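Local coordinates for protein UDP-N-acetylglucosamine 2-epimerase (Methanocaldococcus jannaschii, PDB 4NES) that probably catalyses the reversible epimerization at C-2 of UDP-N-acetylglucosamine, giving UDP-N-acetylmannosamine, the activated donor of ManNAc residues, at residues S40-K45 with I265-G270; S141-P146 with E161-V166. One frame throughout, in Å; residues are numbered along the deposited sequence.

Contact 1 (S40-K45 with I265-G270); sequences SENMDK and IIEPVG. With UDP (uridine-5'-diphosphate), chain C; UD1 (uridine-diphosphate-N-acetylglucosamine), chain B.
Asn42 and Pro268 bring two loops together with their CA atoms 5.9 Å apart, and no direct hydrogen bond joins the backbones. The side chains of Asn42 and Pro268 meet at a slant: Asn42 CB is 3.4 Å from Pro268 O, and the amide ND2 is 3.8 Å from Pro268 CD. With chi1 at 58°, CG stands between the backbone N and the carbonyl carbon, 4.0 Å from Pro268 CB. Selenomethionine Met43, bent at chi2, lays SE 3.9 Å from Pro268 CB, a flexible apolar chain against a rigid ring. In this GT-B fold the two loops belong to different Rossmann-like domains and close the cleft over both nucleotides. Ser40 grips the uracil of UD1 through N and OG, while Val269 N and O pair with O4 and N3 of the UDP uracil. Water joins what the protein atoms do not: one molecule donates to both Asn42 O and Val269 O, and a second accepts from Asn42 ND2 at 3.1 Å and bonds to Glu267 OE1. An alanine in place of Asn42 would probably leave that second water without its amide donor and open a gap beside the Pro268 ring.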
loop_
_atom_site.group_PDB
_atom_site.type_symbol
_atom_site.label_atom_id
_atom_site.label_comp_id
_atom_site.label_asym_id
_atom_site.label_seq_id
_atom_site.Cartn_x
_atom_site.Cartn_y
_atom_site.Cartn_z
ATOM N N SER A 40 11.879 -23.496 4.745
ATOM C CA SER A 40 13.002 -24.431 4.706
ATOM C C SER A 40 13.817 -24.243 5.979
ATOM O O SER A 40 13.993 -23.115 6.437
ATOM C CB SER A 40 13.882 -24.190 3.475
ATOM O OG SER A 40 13.167 -24.438 2.279
ATOM N N GLU A 41 14.288 -25.339 6.574
ATOM C CA GLU A 41 14.960 -25.256 7.870
ATOM C C GLU A 41 16.164 -24.318 7.877
ATOM O O GLU A 41 16.354 -23.553 8.825
ATOM C CB GLU A 41 15.333 -26.651 8.381
ATOM C CG GLU A 41 14.107 -27.437 8.832
ATOM C CD GLU A 41 14.441 -28.783 9.439
ATOM O OE1 GLU A 41 15.639 -29.123 9.525
ATOM O OE2 GLU A 41 13.497 -29.498 9.831
ATOM N N ASN A 42 16.956 -24.357 6.812
ATOM C CA ASN A 42 18.108 -23.457 6.707
ATOM C C ASN A 42 17.781 -21.999 6.359
ATOM O O ASN A 42 18.695 -21.181 6.232
ATOM C CB ASN A 42 19.174 -24.018 5.749
ATOM C CG ASN A 42 18.641 -24.275 4.350
ATOM O OD1 ASN A 42 17.600 -23.748 3.955
ATOM N ND2 ASN A 42 19.366 -25.085 3.586
HETATM N N MSE A 43 16.491 -21.686 6.187
HETATM C CA MSE A 43 16.037 -20.314 5.962
HETATM C C MSE A 43 15.267 -19.758 7.151
HETATM O O MSE A 43 14.877 -18.590 7.157
HETATM C CB MSE A 43 15.150 -20.245 4.713
HETATM C CG MSE A 43 15.876 -20.608 3.425
HETATM SE SE MSE A 43 17.379 -19.446 3.000
HETATM C CE MSE A 43 16.409 -17.858 2.471
ATOM N N ASP A 44 15.043 -20.588 8.162
ATOM C CA ASP A 44 14.061 -20.250 9.182
ATOM C C ASP A 44 14.382 -20.847 10.553
ATOM O O ASP A 44 14.851 -20.135 11.444
ATOM C CB ASP A 44 12.670 -20.679 8.705
ATOM C CG ASP A 44 11.620 -20.529 9.769
ATOM O OD1 ASP A 44 11.561 -19.455 10.399
ATOM O OD2 ASP A 44 10.859 -21.493 9.983
ATOM N N LYS A 45 14.144 -22.149 10.704
ATOM C CA LYS A 45 14.389 -22.869 11.958
ATOM C C LYS A 45 15.787 -22.615 12.516
ATOM O O LYS A 45 15.940 -22.371 13.714
ATOM C CB LYS A 45 14.171 -24.368 11.749
ATOM C CG LYS A 45 14.386 -25.221 12.984
ATOM C CD LYS A 45 14.093 -26.683 12.674
ATOM C CE LYS A 45 14.646 -27.600 13.751
ATOM N NZ LYS A 45 14.137 -28.992 13.612
ATOM N N ILE A 265 29.957 -24.273 -3.974
ATOM C CA ILE A 265 28.552 -23.992 -3.739
ATOM C C ILE A 265 28.138 -24.625 -2.431
ATOM O O ILE A 265 28.353 -25.820 -2.209
ATOM C CB ILE A 265 27.662 -24.550 -4.861
ATOM C CG1 ILE A 265 28.134 -24.035 -6.224
ATOM C CG2 ILE A 265 26.208 -24.172 -4.618
ATOM C CD1 ILE A 265 27.307 -24.554 -7.394
ATOM N N ILE A 266 27.554 -23.821 -1.553
ATOM C CA ILE A 266 27.045 -24.333 -0.286
ATOM C C ILE A 266 25.576 -23.966 -0.133
ATOM O O ILE A 266 25.129 -22.922 -0.624
ATOM C CB ILE A 266 27.890 -23.851 0.933
ATOM C CG1 ILE A 266 27.762 -22.341 1.141
ATOM C CG2 ILE A 266 29.353 -24.249 0.759
ATOM C CD1 ILE A 266 28.487 -21.842 2.388
ATOM N N GLU A 267 24.821 -24.850 0.504
ATOM C CA GLU A 267 23.448 -24.558 0.879
ATOM C C GLU A 267 23.478 -23.424 1.896
ATOM O O GLU A 267 24.495 -23.227 2.581
ATOM C CB GLU A 267 22.801 -25.784 1.523
ATOM C CG GLU A 267 22.818 -27.042 0.683
ATOM C CD GLU A 267 22.245 -28.231 1.441
ATOM O OE1 GLU A 267 21.049 -28.186 1.804
ATOM O OE2 GLU A 267 22.996 -29.201 1.682
ATOM N N PRO A 268 22.369 -22.677 2.010
ATOM C CA PRO A 268 22.271 -21.604 3.001
ATOM C C PRO A 268 22.681 -22.092 4.391
ATOM O O PRO A 268 22.300 -23.196 4.803
ATOM C CB PRO A 268 20.786 -21.241 2.964
ATOM C CG PRO A 268 20.392 -21.504 1.547
ATOM C CD PRO A 268 21.162 -22.749 1.160
ATOM N N VAL A 269 23.459 -21.276 5.098
ATOM C CA VAL A 269 23.945 -21.634 6.434
ATOM C C VAL A 269 23.374 -20.719 7.509
ATOM O O VAL A 269 22.759 -19.693 7.215
ATOM C CB VAL A 269 25.489 -21.608 6.504
ATOM C CG1 VAL A 269 26.083 -22.595 5.508
ATOM C CG2 VAL A 269 26.008 -20.192 6.258
ATOM N N GLY A 270 23.581 -21.094 8.770
ATOM C CA GLY A 270 23.116 -20.305 9.901
ATOM C C GLY A 270 23.856 -18.983 10.010
ATOM O O GLY A 270 24.880 -18.772 9.349
HETATM N N1 UDP C . 22.650 -14.957 5.852
HETATM C C2 UDP C . 22.818 -16.092 6.571
HETATM N N3 UDP C . 23.212 -17.226 5.951
HETATM C C4 UDP C . 23.444 -17.282 4.621
HETATM C C5 UDP C . 23.277 -16.128 3.844
HETATM C C6 UDP C . 22.862 -14.966 4.504
HETATM O O2 UDP C . 22.618 -16.096 7.788
HETATM O O4 UDP C . 23.840 -18.479 4.032
HETATM C "C1'" UDP C . 22.177 -13.702 6.461
HETATM C "C2'" UDP C . 23.017 -12.540 6.367
HETATM O "O2'" UDP C . 24.044 -12.590 7.332
HETATM C "C3'" UDP C . 22.072 -11.427 6.531
HETATM C "C4'" UDP C . 20.816 -11.952 6.014
HETATM O "O4'" UDP C . 21.015 -13.314 5.731
HETATM O "O3'" UDP C . 21.892 -11.022 7.860
HETATM C "C5'" UDP C . 20.374 -11.308 4.744
HETATM O "O5'" UDP C . 19.229 -11.927 4.211
HETATM P PA UDP C . 18.953 -12.016 2.653
HETATM O O1A UDP C . 18.298 -13.351 2.373
HETATM O O2A UDP C . 20.257 -11.840 1.904
HETATM O O3A UDP C . 17.897 -10.907 2.275
HETATM P PB UDP C . 17.950 -9.348 2.108
HETATM O O1B UDP C . 18.826 -8.737 3.191
HETATM O O2B UDP C . 18.446 -9.026 0.722
HETATM O O3B UDP C . 16.504 -8.965 2.261
HETATM C "C1'" UD1 B . 12.041 -12.893 -0.090
HETATM C "C2'" UD1 B . 11.815 -11.413 -0.111
HETATM C "C3'" UD1 B . 13.060 -10.686 -0.280
HETATM C "C4'" UD1 B . 14.091 -11.062 0.695
HETATM C "C5'" UD1 B . 14.248 -12.560 0.750
HETATM C "C6'" UD1 B . 15.130 -13.000 1.857
HETATM C "C7'" UD1 B . 9.529 -10.744 -1.063
HETATM C "C8'" UD1 B . 8.742 -10.396 -2.292
HETATM N "N2'" UD1 B . 10.926 -11.060 -1.248
HETATM O "O1'" UD1 B . 12.556 -13.286 -1.312
HETATM O "O3'" UD1 B . 12.803 -9.273 -0.192
HETATM O "O4'" UD1 B . 15.338 -10.469 0.369
HETATM O "O5'" UD1 B . 12.993 -13.194 0.970
HETATM O "O6'" UD1 B . 15.851 -14.147 1.600
HETATM O "O7'" UD1 B . 8.993 -10.761 0.048
HETATM N N1 UD1 B . 12.016 -20.950 -1.242
HETATM C C2 UD1 B . 12.296 -22.121 -0.667
HETATM N N3 UD1 B . 12.267 -22.248 0.658
HETATM C C4 UD1 B . 11.943 -21.214 1.446
HETATM C C5 UD1 B . 11.649 -19.980 0.882
HETATM C C6 UD1 B . 11.695 -19.864 -0.498
HETATM O O2 UD1 B . 12.593 -23.086 -1.345
HETATM O O4 UD1 B . 11.918 -21.366 2.802
HETATM C C1B UD1 B . 12.060 -20.785 -2.714
HETATM C C2B UD1 B . 10.818 -21.167 -3.413
HETATM O "O2'" UD1 B . 11.136 -21.737 -4.659
HETATM C C3B UD1 B . 10.144 -19.904 -3.606
HETATM C C4B UD1 B . 11.278 -18.987 -3.881
HETATM O O4B UD1 B . 12.346 -19.430 -3.066
HETATM O O3B UD1 B . 9.182 -19.901 -4.632
HETATM C C5B UD1 B . 10.967 -17.570 -3.556
HETATM O O5B UD1 B . 10.463 -17.349 -2.263
HETATM P PA UD1 B . 9.861 -15.970 -1.881
HETATM O O1A UD1 B . 8.694 -15.690 -2.777
HETATM O O2A UD1 B . 9.479 -16.001 -0.437
HETATM O O3A UD1 B . 10.918 -14.859 -2.190
HETATM P PB UD1 B . 12.466 -14.779 -1.813
HETATM O O1B UD1 B . 13.246 -14.867 -3.084
HETATM O O2B UD1 B . 12.815 -15.765 -0.731
HETATM O O HOH W 1 20.469 -19.230 5.587
HETATM O O HOH W 2 21.394 -27.649 4.388
HETATM O O HOH W 3 19.179 -26.607 0.896
#

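Contact 2 (S141-P146 with E161-V166); sequences SYLFAP and ENKIFV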
loop_
_atom_site.group_PDB
_atom_site.type_symbol
_atom_site.label_atom_id
_atom_site.label_comp_id
_atom_site.label_asym_id
_atom_site.label_seq_id
_atom_site.Cartn_x
_atom_site.Cartn_y
_atom_site.Cartn_z
ATOM N N SER A 141 2.903 4.237 12.094
ATOM C CA SER A 141 2.807 5.228 13.157
ATOM C C SER A 141 4.168 5.543 13.782
ATOM O O SER A 141 4.379 6.644 14.296
ATOM C CB SER A 141 1.835 4.745 14.229
ATOM O OG SER A 141 0.510 4.763 13.730
ATOM N N TYR A 142 5.080 4.581 13.731
ATOM C CA TYR A 142 6.457 4.783 14.168
ATOM C C TYR A 142 7.352 4.337 13.029
ATOM O O TYR A 142 7.214 3.212 12.529
ATOM C CB TYR A 142 6.782 3.941 15.404
ATOM C CG TYR A 142 5.914 4.208 16.604
ATOM C CD1 TYR A 142 4.685 3.581 16.739
ATOM C CD2 TYR A 142 6.334 5.062 17.619
ATOM C CE1 TYR A 142 3.891 3.806 17.837
ATOM C CE2 TYR A 142 5.533 5.292 18.729
ATOM C CZ TYR A 142 4.317 4.658 18.826
ATOM O OH TYR A 142 3.507 4.870 19.920
ATOM N N LEU A 143 8.285 5.202 12.636
ATOM C CA LEU A 143 9.198 4.907 11.539
ATOM C C LEU A 143 10.600 4.923 12.100
ATOM O O LEU A 143 11.138 5.986 12.423
ATOM C CB LEU A 143 9.046 5.925 10.415
ATOM C CG LEU A 143 7.684 5.752 9.738
ATOM C CD1 LEU A 143 6.680 6.776 10.209
ATOM C CD2 LEU A 143 7.803 5.770 8.230
ATOM N N PHE A 144 11.164 3.735 12.264
ATOM C CA PHE A 144 12.486 3.604 12.855
ATOM C C PHE A 144 13.518 3.588 11.743
ATOM O O PHE A 144 13.806 2.550 11.152
ATOM C CB PHE A 144 12.544 2.354 13.737
ATOM C CG PHE A 144 11.617 2.428 14.911
ATOM C CD1 PHE A 144 11.831 3.377 15.898
ATOM C CD2 PHE A 144 10.512 1.590 15.013
ATOM C CE1 PHE A 144 10.982 3.474 16.988
ATOM C CE2 PHE A 144 9.662 1.674 16.103
ATOM C CZ PHE A 144 9.892 2.621 17.090
ATOM N N ALA A 145 14.056 4.770 11.460
ATOM C CA ALA A 145 14.987 4.975 10.361
ATOM C C ALA A 145 16.411 4.660 10.804
ATOM O O ALA A 145 16.800 4.955 11.938
ATOM C CB ALA A 145 14.888 6.411 9.856
ATOM N N PRO A 146 17.201 4.032 9.925
ATOM C CA PRO A 146 18.556 3.675 10.379
ATOM C C PRO A 146 19.531 4.842 10.290
ATOM O O PRO A 146 20.528 4.851 11.019
ATOM C CB PRO A 146 18.966 2.565 9.408
ATOM C CG PRO A 146 18.181 2.881 8.159
ATOM C CD PRO A 146 16.851 3.387 8.650
ATOM N N GLU A 161 7.369 14.592 10.896
ATOM C CA GLU A 161 8.631 14.379 11.575
ATOM C C GLU A 161 8.467 13.689 12.926
ATOM O O GLU A 161 9.348 12.931 13.346
ATOM C CB GLU A 161 9.407 15.690 11.737
ATOM C CG GLU A 161 10.834 15.478 12.239
ATOM C CD GLU A 161 11.711 16.700 12.093
ATOM O OE1 GLU A 161 11.231 17.717 11.551
ATOM O OE2 GLU A 161 12.885 16.643 12.521
ATOM N N ASN A 162 7.352 13.926 13.613
ATOM C CA ASN A 162 7.197 13.341 14.945
ATOM C C ASN A 162 6.994 11.825 14.949
ATOM O O ASN A 162 7.059 11.191 16.006
ATOM C CB ASN A 162 6.132 14.067 15.787
ATOM C CG ASN A 162 4.734 13.947 15.215
ATOM O OD1 ASN A 162 4.507 13.292 14.199
ATOM N ND2 ASN A 162 3.776 14.581 15.884
ATOM N N LYS A 163 6.782 11.252 13.766
ATOM C CA LYS A 163 6.674 9.805 13.605
ATOM C C LYS A 163 8.032 9.137 13.386
ATOM O O LYS A 163 8.140 7.910 13.453
ATOM C CB LYS A 163 5.811 9.471 12.393
ATOM C CG LYS A 163 4.320 9.761 12.494
ATOM C CD LYS A 163 3.648 9.255 11.218
ATOM C CE LYS A 163 2.145 9.110 11.357
ATOM N NZ LYS A 163 1.468 10.386 11.702
ATOM N N ILE A 164 9.049 9.939 13.096
ATOM C CA ILE A 164 10.341 9.421 12.642
ATOM C C ILE A 164 11.390 9.458 13.745
ATOM O O ILE A 164 11.597 10.492 14.386
ATOM C CB ILE A 164 10.867 10.232 11.442
ATOM C CG1 ILE A 164 9.806 10.327 10.350
ATOM C CG2 ILE A 164 12.135 9.593 10.878
ATOM C CD1 ILE A 164 10.171 11.341 9.279
ATOM N N PHE A 165 12.048 8.323 13.956
ATOM C CA PHE A 165 13.119 8.201 14.938
ATOM C C PHE A 165 14.321 7.595 14.249
ATOM O O PHE A 165 14.221 6.495 13.703
ATOM C CB PHE A 165 12.671 7.291 16.087
ATOM C CG PHE A 165 11.433 7.768 16.781
ATOM C CD1 PHE A 165 10.169 7.446 16.294
ATOM C CD2 PHE A 165 11.533 8.567 17.907
ATOM C CE1 PHE A 165 9.020 7.914 16.943
ATOM C CE2 PHE A 165 10.395 9.027 18.558
ATOM C CZ PHE A 165 9.149 8.702 18.076
ATOM N N VAL A 166 15.455 8.298 14.258
ATOM C CA VAL A 166 16.682 7.750 13.689
ATOM C C VAL A 166 17.389 6.984 14.789
ATOM O O VAL A 166 17.943 7.581 15.717
ATOM C CB VAL A 166 17.590 8.856 13.140
ATOM C CG1 VAL A 166 18.856 8.244 12.544
ATOM C CG2 VAL A 166 16.841 9.682 12.090
#
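Leu143 is bonded through both its N and its O to the segment 161-166: its N donates to Lys163 O at 2.8 Å, and its O accepts from Phe165 N at 2.9 Å, an almost straight bond of 175°. Two residues on, Ala145 N reaches Phe165 O at 2.8 Å, but the N-H...O angle falls to 144° and the donor sits 25° from the carbonyl plane. Two of these carbonyls also take a CA-H: Leu143 O that of Ile164, and Phe165 O that of Phe144. Ala145 O likewise meets Val166 CA at 3.3 Å. The pairing is that of parallel strands in a beta-alpha-beta crossover, 142-145 and 164-166 linked by helix 148-156 at the margin of the N-terminal sheet. The alternate peptides of Tyr142 and Phe144 turn the other way and bond to strand 112-116 through Val113 and His115. At the start of the strand, Ile164 N is satisfied by Glu161 O, closing the 3-10 turn. On one face Phe144 and Phe165 lie side by side, CD1 of Phe144 4.0 Å from Phe165 CB, with helix 353-363 packed against both; flat apolar rings suit this sheet-helix interface. Tyr142 CD2 meets Phe165 CE1 at the edge of the tyrosine ring. On the opposite face lie Leu143 and Ile164, both packed on Leu154 of the crossover helix; Leu143 CD1 also rests 3.6 Å from Lys163 CB, the lysine contributing its aliphatic part.

How the contacts relate
The two contacts do different work and lie on opposite sides of the chain's centre, their centres 33 Å apart and their nearest atoms about 22 Å. Contact 1 joins the two domains across the ligand cleft, linking parts of the chain 220 residues apart, whereas contact 2 stays within the N-terminal domain, between segments only 15 residues apart; in sequence it falls between the two halves of contact 1. The side chain of Met43 in contact 1 is about 7 Å from that of His207, the probable active-site residue. In contact 2 the side chain of Pro146 is still about 13 Å from a bound UDP, and the contact is strand pairing away from the annotated sites.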